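Local coordinates for protein 6-phosphogluconate dehydrogenase (Pseudomonas syringae, PDB 5U5G) that binds NADP+ and (2-oxopropyl)phosphonic acid and probably acts as an NADP-dependent reductase in the biosynthesis of the antibiotic fosfomycin, at residues Pro50-Val53 with Ala54-Ala58; Leu148-Pro151 with Leu152-Phe156; Gly186-Glu189 with Val190-Gly194; Phe258-Leu261 with Ala262-Phe266. All blocks are in the same frame, centred on the assembly; numbering follows the deposited sequence.

Contact 1 of 4, residues Pro50-Val53 with Ala54-Ala58; sequences PDIV and ALTRA
The flat carboxylate of Asp-51 meets the backbone of Ala-54 through one oxygen, OD1, which takes the amide N at 2.9 Å almost in line with its own C-O bond. The hydrogen bond is nearly straight, with an angle of 168° at the proton, and the same OD1 also lies 3.4 Å from Ala-54 CB. Beside it the puckered ring of Pro-50 touches the same methyl, CD lying 3.9 Å from Ala-54 CB. This is N-capping at work. Asp-51 immediately precedes helix 52-58, and its chi1 of 59° lodges CG between the backbone N and the carbonyl carbon, turning the carboxylate back onto the first turn. Its carbonyl takes up the helical pattern by accepting from Leu-55 N.

One turn along, Thr-56 folds its hydroxyl back onto the backbone. OG1 stands 2.8 Å from Ile-52 O and 3.0 Å from Val-53 O, and its single proton could serve either acceptor. Thr-56 CG2 meets Ile-52 CG2 at 4.0 Å. Ile-52 and Leu-55 turn inward, both packing on Ile-8 of strand 5-8, so the helix is anchored against the nucleotide-binding sheet, while Val-53 and Arg-57 lie on the more exposed side, Val-53 still touching Cys-86 of helix 83-86.

The first amides of a helix lack a carbonyl one turn back in the helix to accept from them, and here a side-chain oxygen serves Ala-54 N. The negative carboxylate also sits at the positive end of the helix, which would probably stabilise its ionised form.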
loop_
_atom_site.group_PDB
_atom_site.type_symbol
_atom_site.label_atom_id
_atom_site.label_comp_id
_atom_site.label_asym_id
_atom_site.label_seq_id
_atom_site.Cartn_x
_atom_site.Cartn_y
_atom_site.Cartn_z
ATOM N N PRO A 50 -21.759 24.573 -25.226
ATOM C CA PRO A 50 -20.556 25.099 -25.894
ATOM C C PRO A 50 -19.755 26.075 -25.052
ATOM O O PRO A 50 -18.613 26.388 -25.417
ATOM C CB PRO A 50 -21.127 25.804 -27.139
ATOM C CG PRO A 50 -22.506 26.233 -26.704
ATOM C CD PRO A 50 -22.996 25.080 -25.852
ATOM N N ASP A 51 -20.314 26.590 -23.965
ATOM C CA ASP A 51 -19.585 27.511 -23.110
ATOM C C ASP A 51 -20.249 27.520 -21.739
ATOM O O ASP A 51 -21.291 26.892 -21.526
ATOM C CB ASP A 51 -19.498 28.916 -23.731
ATOM C CG ASP A 51 -20.865 29.548 -24.011
ATOM O OD1 ASP A 51 -21.901 29.114 -23.457
ATOM O OD2 ASP A 51 -20.894 30.517 -24.798
ATOM N N ILE A 52 -19.634 28.262 -20.815
ATOM C CA ILE A 52 -20.050 28.281 -19.415
ATOM C C ILE A 52 -21.366 29.025 -19.240
ATOM O O ILE A 52 -22.141 28.729 -18.318
ATOM C CB ILE A 52 -18.912 28.888 -18.564
ATOM C CG1 ILE A 52 -17.662 28.010 -18.656
ATOM C CG2 ILE A 52 -19.316 29.076 -17.112
ATOM C CD1 ILE A 52 -17.933 26.552 -18.469
ATOM N N VAL A 53 -21.650 29.991 -20.117
ATOM C CA VAL A 53 -22.942 30.668 -20.092
ATOM C C VAL A 53 -24.066 29.669 -20.320
ATOM O O VAL A 53 -25.031 29.599 -19.546
ATOM C CB VAL A 53 -22.978 31.795 -21.142
ATOM C CG1 VAL A 53 -24.400 32.335 -21.298
ATOM C CG2 VAL A 53 -22.010 32.901 -20.763
ATOM N N ALA A 54 -23.963 28.884 -21.398
ATOM C CA ALA A 54 -24.995 27.903 -21.698
ATOM C C ALA A 54 -25.120 26.885 -20.578
ATOM O O ALA A 54 -26.229 26.455 -20.235
ATOM C CB ALA A 54 -24.689 27.201 -23.023
ATOM N N LEU A 55 -23.992 26.471 -20.003
ATOM C CA LEU A 55 -24.053 25.459 -18.960
ATOM C C LEU A 55 -24.760 26.000 -17.725
ATOM O O LEU A 55 -25.673 25.358 -17.195
ATOM C CB LEU A 55 -22.644 24.972 -18.626
ATOM C CG LEU A 55 -22.501 23.742 -17.740
ATOM C CD1 LEU A 55 -23.080 22.514 -18.415
ATOM C CD2 LEU A 55 -21.035 23.536 -17.472
ATOM N N THR A 56 -24.370 27.195 -17.268
ATOM C CA THR A 56 -24.966 27.761 -16.062
ATOM C C THR A 56 -26.439 28.119 -16.248
ATOM O O THR A 56 -27.181 28.174 -15.260
ATOM C CB THR A 56 -24.187 29.006 -15.611
ATOM O OG1 THR A 56 -24.069 29.930 -16.703
ATOM C CG2 THR A 56 -22.782 28.629 -15.098
ATOM N N ARG A 57 -26.884 28.371 -17.483
ATOM C CA ARG A 57 -28.313 28.594 -17.697
ATOM C C ARG A 57 -29.103 27.355 -17.324
ATOM O O ARG A 57 -30.171 27.447 -16.704
ATOM C CB ARG A 57 -28.588 28.973 -19.155
ATOM C CG ARG A 57 -30.062 29.293 -19.454
ATOM C CD ARG A 57 -30.292 29.497 -20.958
ATOM N NE ARG A 57 -31.705 29.652 -21.314
ATOM C CZ ARG A 57 -32.185 29.543 -22.553
ATOM N NH1 ARG A 57 -31.374 29.264 -23.568
ATOM N NH2 ARG A 57 -33.485 29.701 -22.780
ATOM N N ALA A 58 -28.577 26.180 -17.676
ATOM C CA ALA A 58 -29.306 24.935 -17.482
ATOM C C ALA A 58 -29.150 24.370 -16.077
ATOM O O ALA A 58 -30.052 23.675 -15.592
ATOM C CB ALA A 58 -28.832 23.891 -18.498
#

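Contact 2 of 4, residues Leu148-Pro151 with Leu152-Phe156; sequences LIRP and LLEVF
Ile-149 and Leu-153 press their outermost methyls together at the tight side of this helical turn, CD1 of Ile-149 lying 3.6 Å from CD1 of Leu-153 and 4.0 Å from its CG. The two chains slant across each other. CG1 of Ile-149 lies between its backbone N and carbonyl carbon (chi1 54°), and a second torsion of 94°, well off a staggered value, carries CD1 to Leu-153. Leu-152 joins more loosely, its CD2 standing 4.3 Å from Ile-149 CG2. All three are seated on the sheet: Ile-149 and Leu-153 pack on Val-94 of strand 92-95, and Leu-152 and Leu-153 on Phe-63 of strand 61-64.

The other side is polar and more open. There Arg-150, bent at its second side-chain torsion, brings NH1 to within 3.1 Å of Glu-154 OE2 in a salt bridge. Guanidinium and carboxylate planes are 25° apart, and OE2 approaches the guanidinium obliquely. Exposed Pro-151 follows Arg-150 in the chain and interrupts the regular helical bonding, having no amide proton to offer the turn before. Near this irregular turn, where Leu-152 N also lacks the usual bond, Ile-149 O accepts from Leu-153 N at 3.2 Å and only weakly from Leu-152 N at 2.8 Å, whereas Glu-154 N keeps its regular bond to Arg-150 O.

The pairing illustrates an amphipathic crossover helix of a beta-alpha-beta unit, here strand 135-139, helix 143-156 and strand 157-162. Apolar contact fixes the inner side, while opposite charges four residues apart bridge the proline-containing turn; being near solvent, the ion pair probably adds only modest stability.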
loop_
_atom_site.group_PDB
_atom_site.type_symbol
_atom_site.label_atom_id
_atom_site.label_comp_id
_atom_site.label_asym_id
_atom_site.label_seq_id
_atom_site.Cartn_x
_atom_site.Cartn_y
_atom_site.Cartn_z
ATOM N N LEU A 148 -26.526 19.489 0.472
ATOM C CA LEU A 148 -27.344 19.489 -0.739
ATOM C C LEU A 148 -26.734 18.607 -1.822
ATOM O O LEU A 148 -27.459 17.922 -2.550
ATOM C CB LEU A 148 -27.525 20.916 -1.254
ATOM C CG LEU A 148 -28.315 21.829 -0.318
ATOM C CD1 LEU A 148 -28.324 23.257 -0.834
ATOM C CD2 LEU A 148 -29.727 21.297 -0.172
ATOM N N ILE A 149 -25.406 18.610 -1.951
ATOM C CA ILE A 149 -24.757 17.853 -3.017
ATOM C C ILE A 149 -24.352 16.457 -2.568
ATOM O O ILE A 149 -24.040 15.609 -3.418
ATOM C CB ILE A 149 -23.535 18.616 -3.582
ATOM C CG1 ILE A 149 -22.565 18.989 -2.460
ATOM C CG2 ILE A 149 -23.986 19.872 -4.329
ATOM C CD1 ILE A 149 -21.452 17.999 -2.244
ATOM N N ARG A 150 -24.359 16.193 -1.262
ATOM C CA ARG A 150 -24.047 14.861 -0.738
ATOM C C ARG A 150 -24.745 13.725 -1.478
ATOM O O ARG A 150 -24.064 12.750 -1.836
ATOM C CB ARG A 150 -24.368 14.850 0.765
ATOM C CG ARG A 150 -23.451 13.976 1.598
ATOM C CD ARG A 150 -23.727 12.518 1.362
ATOM N NE ARG A 150 -22.782 11.644 2.030
ATOM C CZ ARG A 150 -22.179 10.635 1.403
ATOM N NH1 ARG A 150 -22.441 10.386 0.118
ATOM N NH2 ARG A 150 -21.323 9.853 2.046
ATOM N N PRO A 151 -26.059 13.762 -1.745
ATOM C CA PRO A 151 -26.671 12.651 -2.492
ATOM C C PRO A 151 -26.164 12.519 -3.920
ATOM O O PRO A 151 -26.259 11.428 -4.486
ATOM C CB PRO A 151 -28.169 12.984 -2.459
ATOM C CG PRO A 151 -28.330 13.895 -1.305
ATOM C CD PRO A 151 -27.083 14.732 -1.316
ATOM N N LEU A 152 -25.643 13.592 -4.521
ATOM C CA LEU A 152 -25.029 13.487 -5.844
ATOM C C LEU A 152 -23.708 12.721 -5.788
ATOM O O LEU A 152 -23.422 11.899 -6.672
ATOM C CB LEU A 152 -24.798 14.883 -6.423
ATOM C CG LEU A 152 -25.860 15.586 -7.277
ATOM C CD1 LEU A 152 -27.254 15.062 -7.020
ATOM C CD2 LEU A 152 -25.803 17.078 -7.013
ATOM N N LEU A 153 -22.869 13.014 -4.783
ATOM C CA LEU A 153 -21.604 12.295 -4.631
ATOM C C LEU A 153 -21.844 10.808 -4.435
ATOM O O LEU A 153 -21.044 9.983 -4.891
ATOM C CB LEU A 153 -20.805 12.856 -3.447
ATOM C CG LEU A 153 -20.512 14.350 -3.462
ATOM C CD1 LEU A 153 -19.799 14.775 -2.198
ATOM C CD2 LEU A 153 -19.693 14.717 -4.700
ATOM N N GLU A 154 -22.937 10.462 -3.748
ATOM C CA GLU A 154 -23.291 9.070 -3.507
ATOM C C GLU A 154 -23.401 8.283 -4.806
ATOM O O GLU A 154 -23.167 7.070 -4.821
ATOM C CB GLU A 154 -24.617 9.011 -2.735
ATOM C CG GLU A 154 -25.062 7.605 -2.360
ATOM C CD GLU A 154 -24.036 6.884 -1.479
ATOM O OE1 GLU A 154 -23.749 5.701 -1.753
ATOM O OE2 GLU A 154 -23.557 7.512 -0.516
ATOM N N VAL A 155 -23.758 8.952 -5.904
ATOM C CA VAL A 155 -23.885 8.245 -7.174
ATOM C C VAL A 155 -22.553 7.651 -7.614
ATOM O O VAL A 155 -22.520 6.577 -8.223
ATOM C CB VAL A 155 -24.465 9.186 -8.246
ATOM C CG1 VAL A 155 -24.517 8.482 -9.600
ATOM C CG2 VAL A 155 -25.840 9.660 -7.819
ATOM N N PHE A 156 -21.432 8.319 -7.321
ATOM C CA PHE A 156 -20.151 7.820 -7.805
ATOM C C PHE A 156 -19.101 7.637 -6.709
ATOM O O PHE A 156 -17.947 7.311 -7.028
ATOM C CB PHE A 156 -19.595 8.722 -8.935
ATOM C CG PHE A 156 -19.377 10.169 -8.545
ATOM C CD1 PHE A 156 -18.159 10.592 -8.022
ATOM C CD2 PHE A 156 -20.374 11.120 -8.757
ATOM C CE1 PHE A 156 -17.955 11.940 -7.683
ATOM C CE2 PHE A 156 -20.174 12.456 -8.421
ATOM C CZ PHE A 156 -18.967 12.861 -7.876
#

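Contact 3 of 4, residues Gly186-Glu189 with Val190-Gly194; sequences GAIE and VISQG
Gln-193 lies back along the turn that begins at Glu-189, and its atoms pass along one carbonyl oxygen. CB is 3.5 Å from Glu-189 O, CG comes closer at 3.2 Å, CD stands off at 3.7 Å, and NE2 makes a weak hydrogen bond to that oxygen at 3.3 Å. With CG beside the backbone N (chi1 -69°) the chain runs back toward the preceding turn. The stronger partner of NE2 is Ser-259 OG of the second subunit.

Glu-189 extends across the same interface: OE1 bonds Ser-259 OG of the second subunit, and OE2 bonds both Phe-258 N of that subunit and Tyr-282 OH of its own chain. These bonds satisfy a buried carboxylate.

On another side of the helix Ser-192 grips Ile-188 O twice, through OG at 2.7 Å and through its amide N at 3.0 Å, the two donors arriving from opposite faces of the carbonyl plane. A serine hydroxyl bonded to the carbonyl four residues back is a common way of satisfying the side chain within a helix.

The turn belongs to the long interdomain helix 168-196 of the 6-phosphogluconate dehydrogenase-like fold, which also carries Lys-173 and Asn-177 of the (2-oxopropyl)phosphonic acid pocket.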
loop_
_atom_site.group_PDB
_atom_site.type_symbol
_atom_site.label_atom_id
_atom_site.label_comp_id
_atom_site.label_asym_id
_atom_site.label_seq_id
_atom_site.Cartn_x
_atom_site.Cartn_y
_atom_site.Cartn_z
ATOM N N GLY A 186 8.041 2.179 -5.577
ATOM C CA GLY A 186 8.564 0.997 -4.906
ATOM C C GLY A 186 8.041 -0.287 -5.524
ATOM O O GLY A 186 8.797 -1.241 -5.743
ATOM N N ALA A 187 6.733 -0.328 -5.817
ATOM C CA ALA A 187 6.150 -1.550 -6.359
ATOM C C ALA A 187 6.751 -1.879 -7.719
ATOM O O ALA A 187 7.058 -3.042 -8.002
ATOM C CB ALA A 187 4.624 -1.425 -6.445
ATOM N N ILE A 188 6.979 -0.859 -8.557
ATOM C CA ILE A 188 7.612 -1.084 -9.860
ATOM C C ILE A 188 9.050 -1.575 -9.693
ATOM O O ILE A 188 9.524 -2.435 -10.452
ATOM C CB ILE A 188 7.530 0.193 -10.723
ATOM C CG1 ILE A 188 6.077 0.480 -11.094
ATOM C CG2 ILE A 188 8.358 0.046 -12.006
ATOM C CD1 ILE A 188 5.887 1.754 -11.905
ATOM N N GLU A 189 9.766 -1.059 -8.697
ATOM C CA GLU A 189 11.117 -1.560 -8.463
ATOM C C GLU A 189 11.094 -3.012 -8.006
ATOM O O GLU A 189 11.917 -3.821 -8.441
ATOM C CB GLU A 189 11.836 -0.685 -7.440
ATOM C CG GLU A 189 12.275 0.644 -8.016
ATOM C CD GLU A 189 13.134 1.433 -7.052
ATOM O OE1 GLU A 189 13.733 0.812 -6.146
ATOM O OE2 GLU A 189 13.221 2.665 -7.204
ATOM N N VAL A 190 10.144 -3.364 -7.143
ATOM C CA VAL A 190 10.106 -4.718 -6.609
ATOM C C VAL A 190 9.676 -5.712 -7.686
ATOM O O VAL A 190 10.274 -6.786 -7.830
ATOM C CB VAL A 190 9.194 -4.738 -5.371
ATOM C CG1 VAL A 190 8.691 -6.127 -5.075
ATOM C CG2 VAL A 190 9.978 -4.175 -4.177
ATOM N N ILE A 191 8.661 -5.361 -8.477
ATOM C CA ILE A 191 8.250 -6.216 -9.589
ATOM C C ILE A 191 9.397 -6.389 -10.574
ATOM O O ILE A 191 9.662 -7.501 -11.051
ATOM C CB ILE A 191 6.999 -5.642 -10.282
ATOM C CG1 ILE A 191 5.803 -5.664 -9.326
ATOM C CG2 ILE A 191 6.698 -6.431 -11.552
ATOM C CD1 ILE A 191 4.644 -4.823 -9.788
ATOM N N SER A 192 10.109 -5.299 -10.877
ATOM C CA SER A 192 11.187 -5.368 -11.862
ATOM C C SER A 192 12.302 -6.290 -11.394
ATOM O O SER A 192 12.802 -7.123 -12.162
ATOM C CB SER A 192 11.738 -3.971 -12.146
ATOM O OG SER A 192 10.723 -3.162 -12.705
ATOM N N GLN A 193 12.722 -6.133 -10.137
ATOM C CA GLN A 193 13.737 -7.015 -9.574
ATOM C C GLN A 193 13.286 -8.466 -9.627
ATOM O O GLN A 193 14.069 -9.352 -9.989
ATOM C CB GLN A 193 14.050 -6.598 -8.132
ATOM C CG GLN A 193 14.758 -5.266 -8.066
ATOM C CD GLN A 193 15.000 -4.789 -6.650
ATOM O OE1 GLN A 193 15.786 -5.390 -5.903
ATOM N NE2 GLN A 193 14.337 -3.692 -6.271
ATOM N N GLY A 194 12.018 -8.722 -9.284
ATOM C CA GLY A 194 11.504 -10.080 -9.335
ATOM C C GLY A 194 11.628 -10.700 -10.715
ATOM O O GLY A 194 12.032 -11.858 -10.850
#

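Contact 4 of 4, residues Phe258-Leu261 with Ala262-Phe266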
loop_
_atom_site.group_PDB
_atom_site.type_symbol
_atom_site.label_atom_id
_atom_site.label_comp_id
_atom_site.label_asym_id
_atom_site.label_seq_id
_atom_site.Cartn_x
_atom_site.Cartn_y
_atom_site.Cartn_z
ATOM N N PHE A 258 12.197 10.033 1.037
ATOM C CA PHE A 258 11.323 9.268 0.148
ATOM C C PHE A 258 10.408 10.190 -0.644
ATOM O O PHE A 258 10.198 9.976 -1.845
ATOM C CB PHE A 258 10.520 8.230 0.932
ATOM C CG PHE A 258 11.289 6.955 1.197
ATOM C CD1 PHE A 258 12.025 6.800 2.359
ATOM C CD2 PHE A 258 11.305 5.933 0.259
ATOM C CE1 PHE A 258 12.749 5.632 2.591
ATOM C CE2 PHE A 258 12.019 4.768 0.481
ATOM C CZ PHE A 258 12.740 4.613 1.661
ATOM N N SER A 259 9.875 11.230 0.009
ATOM C CA SER A 259 9.039 12.207 -0.679
ATOM C C SER A 259 9.810 12.895 -1.793
ATOM O O SER A 259 9.354 12.942 -2.942
ATOM C CB SER A 259 8.513 13.246 0.315
ATOM O OG SER A 259 7.792 12.638 1.371
ATOM N N THR A 260 10.988 13.432 -1.465
ATOM C CA THR A 260 11.796 14.141 -2.449
ATOM C C THR A 260 12.246 13.210 -3.574
ATOM O O THR A 260 12.290 13.615 -4.741
ATOM C CB THR A 260 12.992 14.807 -1.755
ATOM O OG1 THR A 260 12.526 15.923 -0.969
ATOM C CG2 THR A 260 13.986 15.321 -2.766
ATOM N N LEU A 261 12.554 11.949 -3.252
ATOM C CA LEU A 261 12.892 10.988 -4.306
ATOM C C LEU A 261 11.710 10.754 -5.241
ATOM O O LEU A 261 11.884 10.671 -6.464
ATOM C CB LEU A 261 13.369 9.665 -3.701
ATOM C CG LEU A 261 13.871 8.613 -4.695
ATOM C CD1 LEU A 261 15.039 9.127 -5.552
ATOM C CD2 LEU A 261 14.282 7.366 -3.916
ATOM N N ALA A 262 10.497 10.675 -4.688
ATOM C CA ALA A 262 9.315 10.482 -5.524
ATOM C C ALA A 262 9.094 11.665 -6.466
ATOM O O ALA A 262 8.731 11.477 -7.630
ATOM C CB ALA A 262 8.084 10.254 -4.650
ATOM N N MET A 263 9.320 12.887 -5.986
ATOM C CA MET A 263 9.182 14.061 -6.848
ATOM C C MET A 263 10.196 14.030 -7.990
ATOM O O MET A 263 9.833 14.204 -9.159
ATOM C CB MET A 263 9.335 15.339 -6.019
ATOM C CG MET A 263 8.374 15.390 -4.870
ATOM S SD MET A 263 8.819 16.555 -3.574
ATOM C CE MET A 263 7.494 16.227 -2.420
ATOM N N THR A 264 11.478 13.806 -7.674
ATOM C CA THR A 264 12.487 13.792 -8.727
ATOM C C THR A 264 12.283 12.613 -9.677
ATOM O O THR A 264 12.418 12.769 -10.895
ATOM C CB THR A 264 13.895 13.759 -8.133
ATOM O OG1 THR A 264 14.057 12.563 -7.363
ATOM C CG2 THR A 264 14.121 14.955 -7.229
ATOM N N THR A 265 11.939 11.433 -9.143
ATOM C CA THR A 265 11.820 10.242 -9.982
ATOM C C THR A 265 10.755 10.422 -11.057
ATOM O O THR A 265 10.988 10.130 -12.238
ATOM C CB THR A 265 11.501 9.000 -9.138
ATOM O OG1 THR A 265 12.555 8.745 -8.197
ATOM C CG2 THR A 265 11.348 7.780 -10.041
ATOM N N PHE A 266 9.566 10.878 -10.670
ATOM C CA PHE A 266 8.502 10.967 -11.661
ATOM C C PHE A 266 8.710 12.158 -12.592
ATOM O O PHE A 266 8.258 12.127 -13.744
ATOM C CB PHE A 266 7.137 10.991 -10.974
ATOM C CG PHE A 266 6.694 9.627 -10.491
ATOM C CD1 PHE A 266 6.138 8.704 -11.385
ATOM C CD2 PHE A 266 6.874 9.245 -9.158
ATOM C CE1 PHE A 266 5.745 7.431 -10.956
ATOM C CE2 PHE A 266 6.470 7.982 -8.714
ATOM C CZ PHE A 266 5.915 7.064 -9.611
#
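Leu-261 lays its CD1 methyl over the hydroxyls of the next turn, 3.6 Å from Thr-265 OG1 and 4.0 Å from Thr-264 OG1, passing the Thr-264 side chain at about a right angle. The carbonyl oxygen of the same residue is held by three donors. Thr-265 supplies two, its amide N at 2.8 Å and its OG1 at 2.7 Å, the hydroxyl standing above the carbonyl plane. Thr-264 OG1 adds the third at 3.0 Å, reaching the oxygen well off the carbonyl axis, with a C=O...O angle of 111°. Two threonines with different first torsions thus converge on one acceptor: OG1 of Thr-265 sits beside its backbone N, anti to the carbonyl carbon, whereas that of Thr-264 lies between N and carbonyl carbon at 62°.

Met-263 turns in another direction. Its extended chain runs back past the preceding turn, CG lying 3.3 Å from Ser-259 O and CE 4.2 Å from Ser-259 CB, and packs on Ala-246 of helix 236-247.

Ala-262 presses on Ile-182 of helix 168-196, while Leu-261, Ala-262 and Thr-265 all touch Phe-258 of the second subunit. Such a helix, with one side in the all-helical C-terminal domain and another at the dimer interface, fits the family of 6-phosphogluconate and 3-hydroxyisobutyrate dehydrogenases.

Overall arrangement
Along the chain the four contacts follow in series, two in each domain. Contacts 1 and 2 lie on helices 52-58 and 143-156, which pack on the sheet of the N-terminal nucleotide-binding domain, their centres about 22 Å apart. Contacts 3 and 4 belong to helices 168-196 and 257-273 of the helical C-terminal domain, with centres about 16 Å apart, and both touch the second subunit. The pairs sit on opposite sides of the chain's centre, contact 1 about 47 Å from contact 3, centre to centre. One pair therefore helps build the cofactor-binding half, the other the dimer interface, where residues 186-194 of one subunit meet residues 258-266 of its partner.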